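Local coordinates for intestinal fatty acid binding protein (Rattus norvegicus, PDB 1ICM), which binds long-chain fatty acids, here myristate, inside a beta-barrel cavity and probably carries them through the cytosol of intestinal cells, at residues H33-L38 / K50-F55; F62-F68 / G80-M84; N98-A104 / T116-E120; N111-Q115 / R126-K130. All blocks are in the same frame, centred on the assembly; numbering follows the deposited sequence.

Contact 1 of 4, residues H33-L38 / K50-F55; sequences HDNLKL and KESSNF
Two reciprocal backbone hydrogen bonds, Lys37 N to Ser52 O and Ser52 N to Lys37 O, both 2.9 Å, fix the register between 33-38 and 50-55, which run antiparallel. Leu38 faces Glu51 as the following non-hydrogen-bonded pair, CA atoms 4.9 Å apart. Before Lys37 the first segment is loop, Asn35 taking positive phi (54/38), and the loop ends are joined by the backbone bond Asn54 N to Asp34 O at 2.8 Å and the side-chain bond Asn35 ND2 to Asn54 OD1 at 3.2 Å. Both fold on themselves: Asp34 (chi1 p) forms an Asx turn, OD1 receiving Leu36 N at 3.3 Å, and Ser53 (chi1 p) an ST turn, OG receiving Phe55 N at 3.1 Å. This is the open end of the hairpin 37-43/46-52 in the fatty-acid binding protein barrel, next to the chain that arrives from helix 25-31. Asp34 OD1 also makes a salt bridge with Arg126, and Glu51 is hydrogen-bonded to Tyr70 and salt-bridged to Arg56. Packing is lighter. Leu36 (t, p) brings CD1 to 3.7 Å from Glu51 CG, Leu38 (m, t) sets CD2 4.3 Å from Glu51 CB, and Phe55 (m) lays CE2 3.6 Å from Asp34 CB.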
loop_
_atom_site.group_PDB
_atom_site.type_symbol
_atom_site.label_atom_id
_atom_site.label_comp_id
_atom_site.label_asym_id
_atom_site.label_seq_id
_atom_site.Cartn_x
_atom_site.Cartn_y
_atom_site.Cartn_z
ATOM N N HIS A 33 -10.973 2.967 8.656
ATOM C CA HIS A 33 -11.398 4.333 8.608
ATOM C C HIS A 33 -10.169 5.168 8.960
ATOM O O HIS A 33 -10.194 6.055 9.839
ATOM C CB HIS A 33 -12.434 4.557 9.704
ATOM C CG HIS A 33 -13.769 4.030 9.406
ATOM N ND1 HIS A 33 -14.173 2.784 9.868
ATOM C CD2 HIS A 33 -14.780 4.622 8.716
ATOM C CE1 HIS A 33 -15.425 2.639 9.454
ATOM N NE2 HIS A 33 -15.816 3.712 8.763
ATOM N N ASP A 34 -9.051 4.899 8.279
ATOM C CA ASP A 34 -7.826 5.619 8.553
ATOM C C ASP A 34 -7.580 6.967 7.836
ATOM O O ASP A 34 -6.555 7.592 8.139
ATOM C CB ASP A 34 -6.650 4.664 8.312
ATOM C CG ASP A 34 -6.445 4.243 6.874
ATOM O OD1 ASP A 34 -7.387 4.602 6.039
ATOM O OD2 ASP A 34 -5.458 3.614 6.520
ATOM N N ASN A 35 -8.532 7.344 6.973
ATOM C CA ASN A 35 -8.437 8.613 6.208
ATOM C C ASN A 35 -7.119 8.693 5.461
ATOM O O ASN A 35 -6.535 9.757 5.367
ATOM C CB ASN A 35 -8.584 9.913 7.051
ATOM C CG ASN A 35 -9.987 10.002 7.614
ATOM O OD1 ASN A 35 -10.963 10.110 6.850
ATOM N ND2 ASN A 35 -10.086 9.919 8.943
ATOM N N LEU A 36 -6.644 7.570 4.927
ATOM C CA LEU A 36 -5.342 7.606 4.244
ATOM C C LEU A 36 -5.394 8.454 2.955
ATOM O O LEU A 36 -6.321 8.371 2.160
ATOM C CB LEU A 36 -5.028 6.130 3.870
ATOM C CG LEU A 36 -3.734 5.922 3.106
ATOM C CD1 LEU A 36 -2.492 6.379 3.875
ATOM C CD2 LEU A 36 -3.691 4.438 2.651
ATOM N N LYS A 37 -4.339 9.209 2.810
ATOM C CA LYS A 37 -4.111 10.096 1.686
ATOM C C LYS A 37 -2.665 9.888 1.245
ATOM O O LYS A 37 -1.702 9.795 2.042
ATOM C CB LYS A 37 -4.253 11.500 2.258
ATOM C CG LYS A 37 -3.883 12.616 1.306
ATOM C CD LYS A 37 -4.505 13.903 1.804
ATOM C CE LYS A 37 -3.535 15.072 1.786
ATOM N NZ LYS A 37 -4.181 16.381 2.003
ATOM N N LEU A 38 -2.499 9.796 -0.085
ATOM C CA LEU A 38 -1.146 9.598 -0.604
ATOM C C LEU A 38 -0.833 10.710 -1.605
ATOM O O LEU A 38 -1.670 11.060 -2.465
ATOM C CB LEU A 38 -1.139 8.291 -1.453
ATOM C CG LEU A 38 -1.479 6.998 -0.701
ATOM C CD1 LEU A 38 -1.538 5.847 -1.691
ATOM C CD2 LEU A 38 -0.358 6.733 0.306
ATOM N N LYS A 50 4.130 10.295 -0.051
ATOM C CA LYS A 50 3.914 10.889 1.249
ATOM C C LYS A 50 2.631 10.256 1.706
ATOM O O LYS A 50 1.574 10.424 1.089
ATOM C CB LYS A 50 3.709 12.382 1.129
ATOM C CG LYS A 50 5.069 13.045 1.149
ATOM C CD LYS A 50 5.018 14.438 0.588
ATOM C CE LYS A 50 6.401 15.035 0.692
ATOM N NZ LYS A 50 6.905 14.890 2.066
ATOM N N GLU A 51 2.764 9.505 2.790
ATOM C CA GLU A 51 1.634 8.808 3.324
ATOM C C GLU A 51 1.143 9.577 4.534
ATOM O O GLU A 51 1.954 9.903 5.425
ATOM C CB GLU A 51 2.157 7.392 3.686
ATOM C CG GLU A 51 1.124 6.506 4.413
ATOM C CD GLU A 51 1.733 5.185 4.805
ATOM O OE1 GLU A 51 2.522 4.570 4.097
ATOM O OE2 GLU A 51 1.338 4.773 5.986
ATOM N N SER A 52 -0.159 9.849 4.548
ATOM C CA SER A 52 -0.718 10.590 5.675
ATOM C C SER A 52 -1.999 9.908 6.105
ATOM O O SER A 52 -2.896 9.629 5.288
ATOM C CB SER A 52 -0.955 12.031 5.228
ATOM O OG SER A 52 -1.596 12.786 6.222
ATOM N N SER A 53 -2.085 9.599 7.411
ATOM C CA SER A 53 -3.301 8.931 7.876
ATOM C C SER A 53 -3.556 9.279 9.337
ATOM O O SER A 53 -2.732 9.983 9.927
ATOM C CB SER A 53 -3.204 7.408 7.765
ATOM O OG SER A 53 -2.245 6.932 8.703
ATOM N N ASN A 54 -4.638 8.709 9.890
ATOM C CA ASN A 54 -4.923 8.961 11.304
ATOM C C ASN A 54 -3.807 8.427 12.182
ATOM O O ASN A 54 -3.604 8.919 13.291
ATOM C CB ASN A 54 -6.256 8.414 11.814
ATOM C CG ASN A 54 -7.495 9.040 11.236
ATOM O OD1 ASN A 54 -7.477 10.207 10.838
ATOM N ND2 ASN A 54 -8.572 8.260 11.160
ATOM N N PHE A 55 -3.064 7.428 11.686
ATOM C CA PHE A 55 -1.964 6.811 12.427
ATOM C C PHE A 55 -0.633 7.526 12.380
ATOM O O PHE A 55 0.112 7.589 13.363
ATOM C CB PHE A 55 -1.683 5.372 11.916
ATOM C CG PHE A 55 -2.857 4.442 12.013
ATOM C CD1 PHE A 55 -3.208 3.886 13.243
ATOM C CD2 PHE A 55 -3.629 4.079 10.915
ATOM C CE1 PHE A 55 -4.288 3.017 13.381
ATOM C CE2 PHE A 55 -4.718 3.215 11.029
ATOM C CZ PHE A 55 -5.058 2.678 12.269
#

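Contact 2 of 4, residues F62-F68 / G80-M84; sequences FELGVDF and GTWTM. With MYR (myristic acid), chain B.
Glu63 to Val66 form a type II turn, closed by Val66 N to Glu63 O at 3.2 Å, with Gly65 at its positive-phi corner (76/0). Gly65 N donates to Trp82 O at 2.8 Å. Phe68 and Gly80 make an antiparallel hydrogen-bonded pair, Phe68 N to Gly80 O 2.9 Å and Gly80 N to Phe68 O 3.0 Å. One water accepts from Trp82 N at 3.0 Å and donates to Glu63 O at 2.9 Å and Val66 O at 2.8 Å. Trp82 NE1 (chi1 m) makes a weak hydrogen bond of 2.8 Å to MYR O2; Arg106 also binds the ligand. Phe62 (chi1 p) stacks offset on the Trp82 five-membered ring, centroids 4.2 Å apart, planes at 29°; Phe68 CZ lies 3.6 Å from Trp82 CD1. Turn, water and aromatic cluster span the gap between fourth and fifth strands known from fatty-acid binding proteins, beside the ligand's carboxylate. Segment 62-68 leads from strand 57-63 to 68-71, the sheet's edge strands, and 77-85 neighbours 68-71; Trp82 packs edge-to-face with Phe93 of strand 88-95.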
loop_
_atom_site.group_PDB
_atom_site.type_symbol
_atom_site.label_atom_id
_atom_site.label_comp_id
_atom_site.label_asym_id
_atom_site.label_seq_id
_atom_site.Cartn_x
_atom_site.Cartn_y
_atom_site.Cartn_z
ATOM N N PHE A 62 11.417 5.257 -2.877
ATOM C CA PHE A 62 11.950 4.069 -3.496
ATOM C C PHE A 62 12.405 4.254 -4.951
ATOM O O PHE A 62 11.908 5.114 -5.666
ATOM C CB PHE A 62 10.963 2.901 -3.419
ATOM C CG PHE A 62 9.634 3.107 -4.041
ATOM C CD1 PHE A 62 9.466 2.794 -5.391
ATOM C CD2 PHE A 62 8.542 3.571 -3.317
ATOM C CE1 PHE A 62 8.214 2.926 -5.980
ATOM C CE2 PHE A 62 7.283 3.704 -3.887
ATOM C CZ PHE A 62 7.126 3.384 -5.234
ATOM N N GLU A 63 13.378 3.449 -5.393
ATOM C CA GLU A 63 13.859 3.465 -6.753
ATOM C C GLU A 63 13.314 2.182 -7.385
ATOM O O GLU A 63 13.403 1.107 -6.763
ATOM C CB GLU A 63 15.400 3.459 -6.783
ATOM C CG GLU A 63 15.852 3.479 -8.249
ATOM C CD GLU A 63 17.342 3.620 -8.435
ATOM O OE1 GLU A 63 18.023 4.008 -7.383
ATOM O OE2 GLU A 63 17.855 3.387 -9.516
ATOM N N LEU A 64 12.717 2.230 -8.574
ATOM C CA LEU A 64 12.179 1.013 -9.176
ATOM C C LEU A 64 13.215 -0.116 -9.254
ATOM O O LEU A 64 14.378 0.141 -9.593
ATOM C CB LEU A 64 11.662 1.327 -10.601
ATOM C CG LEU A 64 10.421 2.219 -10.652
ATOM C CD1 LEU A 64 10.018 2.360 -12.121
ATOM C CD2 LEU A 64 9.270 1.545 -9.912
ATOM N N GLY A 65 12.841 -1.361 -8.928
ATOM C CA GLY A 65 13.825 -2.446 -9.023
ATOM C C GLY A 65 14.899 -2.544 -7.935
ATOM O O GLY A 65 15.742 -3.437 -7.956
ATOM N N VAL A 66 14.922 -1.649 -6.940
ATOM C CA VAL A 66 15.907 -1.669 -5.879
ATOM C C VAL A 66 15.167 -1.983 -4.582
ATOM O O VAL A 66 14.190 -1.307 -4.266
ATOM C CB VAL A 66 16.609 -0.326 -5.822
ATOM C CG1 VAL A 66 17.680 -0.324 -4.760
ATOM C CG2 VAL A 66 17.281 -0.042 -7.162
ATOM N N ASP A 67 15.574 -2.992 -3.795
ATOM C CA ASP A 67 14.782 -3.220 -2.608
ATOM C C ASP A 67 14.968 -2.206 -1.532
ATOM O O ASP A 67 15.995 -1.560 -1.419
ATOM C CB ASP A 67 14.717 -4.608 -2.001
ATOM C CG ASP A 67 16.013 -5.220 -2.329
ATOM O OD1 ASP A 67 16.991 -4.483 -1.853
ATOM O OD2 ASP A 67 16.086 -6.247 -2.990
ATOM N N PHE A 68 13.910 -2.121 -0.745
ATOM C CA PHE A 68 13.909 -1.143 0.331
ATOM C C PHE A 68 13.093 -1.721 1.473
ATOM O O PHE A 68 12.427 -2.749 1.277
ATOM C CB PHE A 68 13.329 0.198 -0.214
ATOM C CG PHE A 68 11.876 0.140 -0.555
ATOM C CD1 PHE A 68 11.402 -0.441 -1.728
ATOM C CD2 PHE A 68 10.918 0.726 0.274
ATOM C CE1 PHE A 68 10.037 -0.491 -2.002
ATOM C CE2 PHE A 68 9.546 0.690 0.021
ATOM C CZ PHE A 68 9.095 0.066 -1.140
ATOM N N GLY A 80 11.192 -5.269 0.164
ATOM C CA GLY A 80 10.758 -5.722 -1.157
ATOM C C GLY A 80 11.112 -4.676 -2.206
ATOM O O GLY A 80 11.917 -3.781 -1.971
ATOM N N THR A 81 10.485 -4.836 -3.369
ATOM C CA THR A 81 10.723 -3.920 -4.477
ATOM C C THR A 81 9.448 -3.713 -5.271
ATOM O O THR A 81 8.547 -4.542 -5.370
ATOM C CB THR A 81 11.742 -4.489 -5.525
ATOM O OG1 THR A 81 11.114 -5.618 -6.083
ATOM C CG2 THR A 81 13.025 -4.981 -4.876
ATOM N N TRP A 82 9.410 -2.554 -5.898
ATOM C CA TRP A 82 8.333 -2.232 -6.785
ATOM C C TRP A 82 8.978 -2.215 -8.190
ATOM O O TRP A 82 10.117 -1.731 -8.389
ATOM C CB TRP A 82 7.840 -0.767 -6.561
ATOM C CG TRP A 82 6.897 -0.498 -5.417
ATOM C CD1 TRP A 82 7.208 0.143 -4.261
ATOM C CD2 TRP A 82 5.499 -0.841 -5.344
ATOM N NE1 TRP A 82 6.071 0.171 -3.482
ATOM C CE2 TRP A 82 5.017 -0.404 -4.102
ATOM C CE3 TRP A 82 4.609 -1.477 -6.209
ATOM C CZ2 TRP A 82 3.680 -0.555 -3.739
ATOM C CZ3 TRP A 82 3.279 -1.654 -5.871
ATOM C CH2 TRP A 82 2.842 -1.192 -4.626
ATOM N N THR A 83 8.203 -2.664 -9.175
ATOM C CA THR A 83 8.725 -2.570 -10.539
ATOM C C THR A 83 7.593 -2.149 -11.444
ATOM O O THR A 83 6.437 -2.408 -11.122
ATOM C CB THR A 83 9.271 -3.905 -11.077
ATOM O OG1 THR A 83 8.275 -4.907 -10.921
ATOM C CG2 THR A 83 10.544 -4.266 -10.333
ATOM N N MET A 84 7.896 -1.524 -12.595
ATOM C CA MET A 84 6.810 -1.133 -13.505
ATOM C C MET A 84 6.543 -2.246 -14.507
ATOM O O MET A 84 7.464 -2.625 -15.239
ATOM C CB MET A 84 7.168 0.145 -14.266
ATOM C CG MET A 84 6.021 0.571 -15.168
ATOM S SD MET A 84 4.849 1.705 -14.374
ATOM C CE MET A 84 5.914 3.167 -14.242
HETATM C C1 MYR B . 4.522 2.398 -0.864
HETATM O O1 MYR B . 3.677 3.336 -0.596
HETATM O O2 MYR B . 4.814 2.142 -2.004
HETATM C C2 MYR B . 5.112 1.681 0.347
HETATM C C3 MYR B . 4.802 0.198 0.424
HETATM C C4 MYR B . 3.320 -0.133 0.564
HETATM C C5 MYR B . 3.008 -1.623 0.714
HETATM C C6 MYR B . 1.584 -1.825 1.235
HETATM C C7 MYR B . 1.382 -3.020 2.154
HETATM C C8 MYR B . 0.508 -2.627 3.343
HETATM C C9 MYR B . -0.573 -3.647 3.621
HETATM C C10 MYR B . -1.753 -3.085 4.395
HETATM C C11 MYR B . -1.609 -3.349 5.881
HETATM C C12 MYR B . -2.531 -2.561 6.794
HETATM C C13 MYR B . -2.185 -2.858 8.244
HETATM C C14 MYR B . -3.170 -2.318 9.267
HETATM O O HOH W 1 11.696 -0.691 -5.338
#

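Contact 3 of 4, residues N98-A104 / T116-E120; sequences NGKELIA and TYTYE
Strands 101-104 and 116-119 run antiparallel, their axes 4.9 Å apart at closest and their directions 165° apart. Ile103 and Thr118 are the hydrogen-bonded pair, with Ile103 N to Thr118 O at 3.2 Å and Thr118 N to Ile103 O at 3.0 Å; Ala104 and Tyr117 follow as a non-hydrogen-bonded pair, CA atoms 4.5 Å apart. Toward the open end a water bridges the strands, donating to Glu101 O at 2.4 Å and accepting from Glu120 N at 3.0 Å. The pair belongs to the hairpin 101-109/112-119 in the barrel wall. Alternation puts Leu102, Ala104, Tyr117 and Tyr119 on one face and Ile103 with Thr118 on the other, Ile103 CB lying 3.3 Å from Thr118 OG1. Tyr117 (chi1 m) receives Ala104 CB at its ring edge, 3.9 Å from CD1, and touches the myristate. Tyr119 sets CE1 3.9 Å from Lys100 CB and packs on helix 14-21. A salt bridge, with a weak hydrogen bond, joins Lys100 NZ to Glu120 OE1 at 3.4 Å.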
loop_
_atom_site.group_PDB
_atom_site.type_symbol
_atom_site.label_atom_id
_atom_site.label_comp_id
_atom_site.label_asym_id
_atom_site.label_seq_id
_atom_site.Cartn_x
_atom_site.Cartn_y
_atom_site.Cartn_z
ATOM N N ASN A 98 8.121 -13.590 9.758
ATOM C CA ASN A 98 7.670 -14.873 9.297
ATOM C C ASN A 98 8.058 -15.277 7.876
ATOM O O ASN A 98 7.743 -16.411 7.481
ATOM C CB ASN A 98 6.203 -15.126 9.701
ATOM C CG ASN A 98 5.190 -14.345 8.880
ATOM O OD1 ASN A 98 3.986 -14.234 9.207
ATOM N ND2 ASN A 98 5.673 -13.834 7.760
ATOM N N GLY A 99 8.713 -14.386 7.108
ATOM C CA GLY A 99 9.125 -14.708 5.759
ATOM C C GLY A 99 8.028 -14.943 4.727
ATOM O O GLY A 99 8.245 -15.395 3.610
ATOM N N LYS A 100 6.804 -14.640 5.074
ATOM C CA LYS A 100 5.684 -14.843 4.185
ATOM C C LYS A 100 5.596 -13.746 3.130
ATOM O O LYS A 100 6.005 -12.633 3.370
ATOM C CB LYS A 100 4.386 -15.122 4.934
ATOM C CG LYS A 100 4.506 -16.535 5.514
ATOM C CD LYS A 100 3.589 -16.879 6.677
ATOM C CE LYS A 100 3.593 -18.361 7.015
ATOM N NZ LYS A 100 3.014 -19.174 5.933
ATOM N N GLU A 101 5.101 -14.111 1.969
ATOM C CA GLU A 101 5.006 -13.193 0.841
ATOM C C GLU A 101 3.729 -12.379 0.810
ATOM O O GLU A 101 2.607 -12.852 1.043
ATOM C CB GLU A 101 5.168 -14.031 -0.454
ATOM C CG GLU A 101 4.863 -13.306 -1.769
ATOM C CD GLU A 101 4.655 -14.256 -2.919
ATOM O OE1 GLU A 101 3.484 -14.864 -2.876
ATOM O OE2 GLU A 101 5.501 -14.430 -3.779
ATOM N N LEU A 102 3.942 -11.112 0.430
ATOM C CA LEU A 102 2.825 -10.176 0.300
ATOM C C LEU A 102 3.037 -9.450 -1.027
ATOM O O LEU A 102 4.101 -8.858 -1.268
ATOM C CB LEU A 102 2.843 -9.138 1.453
ATOM C CG LEU A 102 1.610 -8.213 1.573
ATOM C CD1 LEU A 102 1.610 -7.550 2.957
ATOM C CD2 LEU A 102 1.704 -7.124 0.482
ATOM N N ILE A 103 2.030 -9.539 -1.856
ATOM C CA ILE A 103 2.113 -8.875 -3.163
ATOM C C ILE A 103 1.201 -7.659 -3.204
ATOM O O ILE A 103 0.051 -7.726 -2.740
ATOM C CB ILE A 103 1.460 -9.807 -4.202
ATOM C CG1 ILE A 103 2.244 -11.106 -4.307
ATOM C CG2 ILE A 103 1.475 -9.111 -5.574
ATOM C CD1 ILE A 103 3.725 -10.920 -4.554
ATOM N N ALA A 104 1.659 -6.583 -3.833
ATOM C CA ALA A 104 0.767 -5.437 -3.956
ATOM C C ALA A 104 0.818 -4.915 -5.395
ATOM O O ALA A 104 1.882 -4.924 -6.022
ATOM C CB ALA A 104 1.121 -4.312 -2.990
ATOM N N THR A 116 -4.289 -3.256 -4.864
ATOM C CA THR A 116 -4.748 -4.585 -4.459
ATOM C C THR A 116 -3.615 -5.256 -3.683
ATOM O O THR A 116 -2.423 -5.105 -4.015
ATOM C CB THR A 116 -4.972 -5.436 -5.729
ATOM O OG1 THR A 116 -5.974 -4.808 -6.479
ATOM C CG2 THR A 116 -5.587 -6.796 -5.425
ATOM N N TYR A 117 -4.002 -6.038 -2.678
ATOM C CA TYR A 117 -3.010 -6.801 -1.927
ATOM C C TYR A 117 -3.433 -8.286 -1.856
ATOM O O TYR A 117 -4.623 -8.638 -1.815
ATOM C CB TYR A 117 -2.917 -6.380 -0.428
ATOM C CG TYR A 117 -2.929 -4.898 -0.074
ATOM C CD1 TYR A 117 -1.939 -4.046 -0.573
ATOM C CD2 TYR A 117 -3.893 -4.363 0.783
ATOM C CE1 TYR A 117 -1.920 -2.686 -0.250
ATOM C CE2 TYR A 117 -3.875 -3.008 1.133
ATOM C CZ TYR A 117 -2.896 -2.162 0.600
ATOM O OH TYR A 117 -2.871 -0.818 0.911
ATOM N N THR A 118 -2.441 -9.154 -1.722
ATOM C CA THR A 118 -2.733 -10.564 -1.483
ATOM C C THR A 118 -1.760 -11.055 -0.400
ATOM O O THR A 118 -0.571 -10.725 -0.376
ATOM C CB THR A 118 -2.601 -11.522 -2.701
ATOM O OG1 THR A 118 -1.285 -11.401 -3.215
ATOM C CG2 THR A 118 -3.613 -11.198 -3.799
ATOM N N TYR A 119 -2.305 -11.888 0.476
ATOM C CA TYR A 119 -1.509 -12.453 1.548
ATOM C C TYR A 119 -2.165 -13.757 2.034
ATOM O O TYR A 119 -3.369 -13.771 2.352
ATOM C CB TYR A 119 -1.424 -11.471 2.735
ATOM C CG TYR A 119 -0.669 -12.020 3.930
ATOM C CD1 TYR A 119 0.728 -12.074 3.946
ATOM C CD2 TYR A 119 -1.361 -12.384 5.079
ATOM C CE1 TYR A 119 1.502 -12.528 5.015
ATOM C CE2 TYR A 119 -0.607 -12.819 6.174
ATOM C CZ TYR A 119 0.787 -12.920 6.142
ATOM O OH TYR A 119 1.488 -13.348 7.248
ATOM N N GLU A 120 -1.382 -14.845 1.991
ATOM C CA GLU A 120 -1.786 -16.156 2.439
ATOM C C GLU A 120 -3.110 -16.574 1.919
ATOM O O GLU A 120 -3.924 -17.093 2.660
ATOM C CB GLU A 120 -1.837 -16.191 3.964
ATOM C CG GLU A 120 -0.433 -16.144 4.567
ATOM C CD GLU A 120 0.300 -17.412 4.230
ATOM O OE1 GLU A 120 -0.177 -18.440 4.902
ATOM O OE2 GLU A 120 1.224 -17.467 3.432
HETATM O O HOH W 2 1.506 -15.004 1.119
#

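Contact 4 of 4, residues N111-Q115 / R126-K130; sequences NELIQ and RIFKK
In the hairpin 112-119/122-130 of the barrel, strands 112-115 and 126-130 lie antiparallel, axes 4.8 Å apart at closest and directions 160° apart. Asn111 precedes the strand and reaches Lys130 through a water that donates to Asn111 O at 3.0 Å and accepts from Lys130 N at 2.9 Å. Glu112 (chi1 m, chi2 t) makes a salt bridge from OE2 to Lys129 NZ at 3.1 Å, and the same oxygen is also bridged to Arg10 of strand 4-12. Leu113 forms a hydrogen-bonded pair with Phe128: Leu113 N to Phe128 O is 3.1 Å and Phe128 N to Leu113 O 2.9 Å. Ile114 faces Ile127 in a non-hydrogen-bonded pair, on the face that also carries Glu112, with Ile114 CG2 4.2 Å from Ile127 CG1. Gln115 and Arg126 exchange backbone bonds, Gln115 N to Arg126 O and Arg126 N to Gln115 O, both 2.9 Å. The side chain of Gln115 (m, t) binds Arg106 through OE1, while that of Arg126 turns away to Asn11 and Asp34. Gln115 CG rests 3.8 Å from Phe128 CE1.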
loop_
_atom_site.group_PDB
_atom_site.type_symbol
_atom_site.label_atom_id
_atom_site.label_comp_id
_atom_site.label_asym_id
_atom_site.label_seq_id
_atom_site.Cartn_x
_atom_site.Cartn_y
_atom_site.Cartn_z
ATOM N N ASN A 111 -10.266 7.472 -13.442
ATOM C CA ASN A 111 -9.648 8.471 -12.598
ATOM C C ASN A 111 -9.457 7.917 -11.194
ATOM O O ASN A 111 -9.328 8.714 -10.257
ATOM C CB ASN A 111 -10.429 9.792 -12.453
ATOM C CG ASN A 111 -11.895 9.623 -12.054
ATOM O OD1 ASN A 111 -12.640 10.622 -12.046
ATOM N ND2 ASN A 111 -12.340 8.401 -11.749
ATOM N N GLU A 112 -9.504 6.599 -11.027
ATOM C CA GLU A 112 -9.307 6.048 -9.683
ATOM C C GLU A 112 -7.966 5.325 -9.608
ATOM O O GLU A 112 -7.508 4.789 -10.627
ATOM C CB GLU A 112 -10.423 5.031 -9.319
ATOM C CG GLU A 112 -11.753 5.748 -8.993
ATOM C CD GLU A 112 -12.923 4.856 -8.656
ATOM O OE1 GLU A 112 -12.951 3.722 -9.303
ATOM O OE2 GLU A 112 -13.783 5.177 -7.850
ATOM N N LEU A 113 -7.350 5.245 -8.419
ATOM C CA LEU A 113 -6.124 4.471 -8.181
ATOM C C LEU A 113 -6.565 3.189 -7.428
ATOM O O LEU A 113 -7.247 3.268 -6.385
ATOM C CB LEU A 113 -5.074 5.272 -7.404
ATOM C CG LEU A 113 -4.014 4.417 -6.775
ATOM C CD1 LEU A 113 -3.110 4.031 -7.923
ATOM C CD2 LEU A 113 -3.166 5.295 -5.881
ATOM N N ILE A 114 -6.275 1.987 -7.956
ATOM C CA ILE A 114 -6.703 0.784 -7.271
ATOM C C ILE A 114 -5.489 0.104 -6.705
ATOM O O ILE A 114 -4.548 -0.097 -7.471
ATOM C CB ILE A 114 -7.388 -0.195 -8.198
ATOM C CG1 ILE A 114 -8.573 0.521 -8.868
ATOM C CG2 ILE A 114 -7.742 -1.465 -7.384
ATOM C CD1 ILE A 114 -9.299 -0.358 -9.874
ATOM N N GLN A 115 -5.504 -0.160 -5.388
ATOM C CA GLN A 115 -4.371 -0.823 -4.760
ATOM C C GLN A 115 -4.856 -2.189 -4.322
ATOM O O GLN A 115 -5.763 -2.273 -3.487
ATOM C CB GLN A 115 -3.807 -0.134 -3.495
ATOM C CG GLN A 115 -2.981 1.120 -3.770
ATOM C CD GLN A 115 -2.110 1.608 -2.613
ATOM O OE1 GLN A 115 -1.145 2.378 -3.075
ATOM N NE2 GLN A 115 -2.267 1.353 -1.385
ATOM N N ARG A 126 -8.041 -1.426 -1.822
ATOM C CA ARG A 126 -8.275 -0.069 -1.334
ATOM C C ARG A 126 -8.381 0.788 -2.594
ATOM O O ARG A 126 -7.444 0.785 -3.383
ATOM C CB ARG A 126 -7.193 0.462 -0.412
ATOM C CG ARG A 126 -7.112 -0.455 0.814
ATOM C CD ARG A 126 -6.632 0.266 2.073
ATOM N NE ARG A 126 -7.730 1.021 2.681
ATOM C CZ ARG A 126 -7.449 1.854 3.667
ATOM N NH1 ARG A 126 -6.161 1.942 4.059
ATOM N NH2 ARG A 126 -8.430 2.526 4.251
ATOM N N ILE A 127 -9.501 1.468 -2.797
ATOM C CA ILE A 127 -9.648 2.317 -3.992
ATOM C C ILE A 127 -9.623 3.812 -3.638
ATOM O O ILE A 127 -10.359 4.252 -2.745
ATOM C CB ILE A 127 -10.932 1.853 -4.669
ATOM C CG1 ILE A 127 -10.777 0.371 -5.058
ATOM C CG2 ILE A 127 -11.270 2.769 -5.856
ATOM C CD1 ILE A 127 -12.085 -0.350 -5.365
ATOM N N PHE A 128 -8.808 4.635 -4.313
ATOM C CA PHE A 128 -8.675 6.054 -4.021
ATOM C C PHE A 128 -9.218 6.945 -5.122
ATOM O O PHE A 128 -9.197 6.512 -6.283
ATOM C CB PHE A 128 -7.170 6.385 -3.988
ATOM C CG PHE A 128 -6.402 5.568 -2.959
ATOM C CD1 PHE A 128 -6.167 4.193 -3.113
ATOM C CD2 PHE A 128 -5.910 6.173 -1.800
ATOM C CE1 PHE A 128 -5.466 3.453 -2.147
ATOM C CE2 PHE A 128 -5.218 5.456 -0.815
ATOM C CZ PHE A 128 -4.995 4.085 -0.993
ATOM N N LYS A 129 -9.687 8.153 -4.768
ATOM C CA LYS A 129 -10.179 9.092 -5.760
ATOM C C LYS A 129 -9.162 10.192 -5.851
ATOM O O LYS A 129 -8.517 10.508 -4.869
ATOM C CB LYS A 129 -11.524 9.690 -5.417
ATOM C CG LYS A 129 -12.664 8.836 -5.946
ATOM C CD LYS A 129 -13.989 9.415 -5.483
ATOM C CE LYS A 129 -15.109 8.386 -5.529
ATOM N NZ LYS A 129 -15.230 7.754 -6.857
ATOM N N LYS A 130 -8.980 10.755 -7.038
ATOM C CA LYS A 130 -8.011 11.835 -7.144
ATOM C C LYS A 130 -8.649 13.103 -6.582
ATOM O O LYS A 130 -9.836 13.365 -6.772
ATOM C CB LYS A 130 -7.649 12.054 -8.609
ATOM C CG LYS A 130 -6.176 12.366 -8.829
ATOM C CD LYS A 130 -5.952 12.512 -10.329
ATOM C CE LYS A 130 -4.528 12.345 -10.795
ATOM N NZ LYS A 130 -4.547 12.024 -12.231
HETATM O O HOH W 3 -11.178 10.545 -8.846
#

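All four contacts belong to one antiparallel sheet curled into a barrel, whose edge strands 57-63 and 68-71 are joined through the turn of contact 2. Contact 1 is the surface member, rich in loop turns and polar side chains; the others are partly buried. Contacts 3 and 4 share strand 112-119 and alternate along the chain, and the hydroxyl of Tyr117 packs on the Arg126 side chain. Contacts 1 and 4 touch, through the salt bridge of Asp34 with Arg126 and Leu38 packed on Phe128. Contact 2 differs in kind: a turn, a water and an aromatic cluster accompany a single bridge, Phe68-Gly80, and its Trp82 meets Ala104 of contact 3. Myristate is weakly hydrogen-bonded by Trp82 and touched by Tyr117.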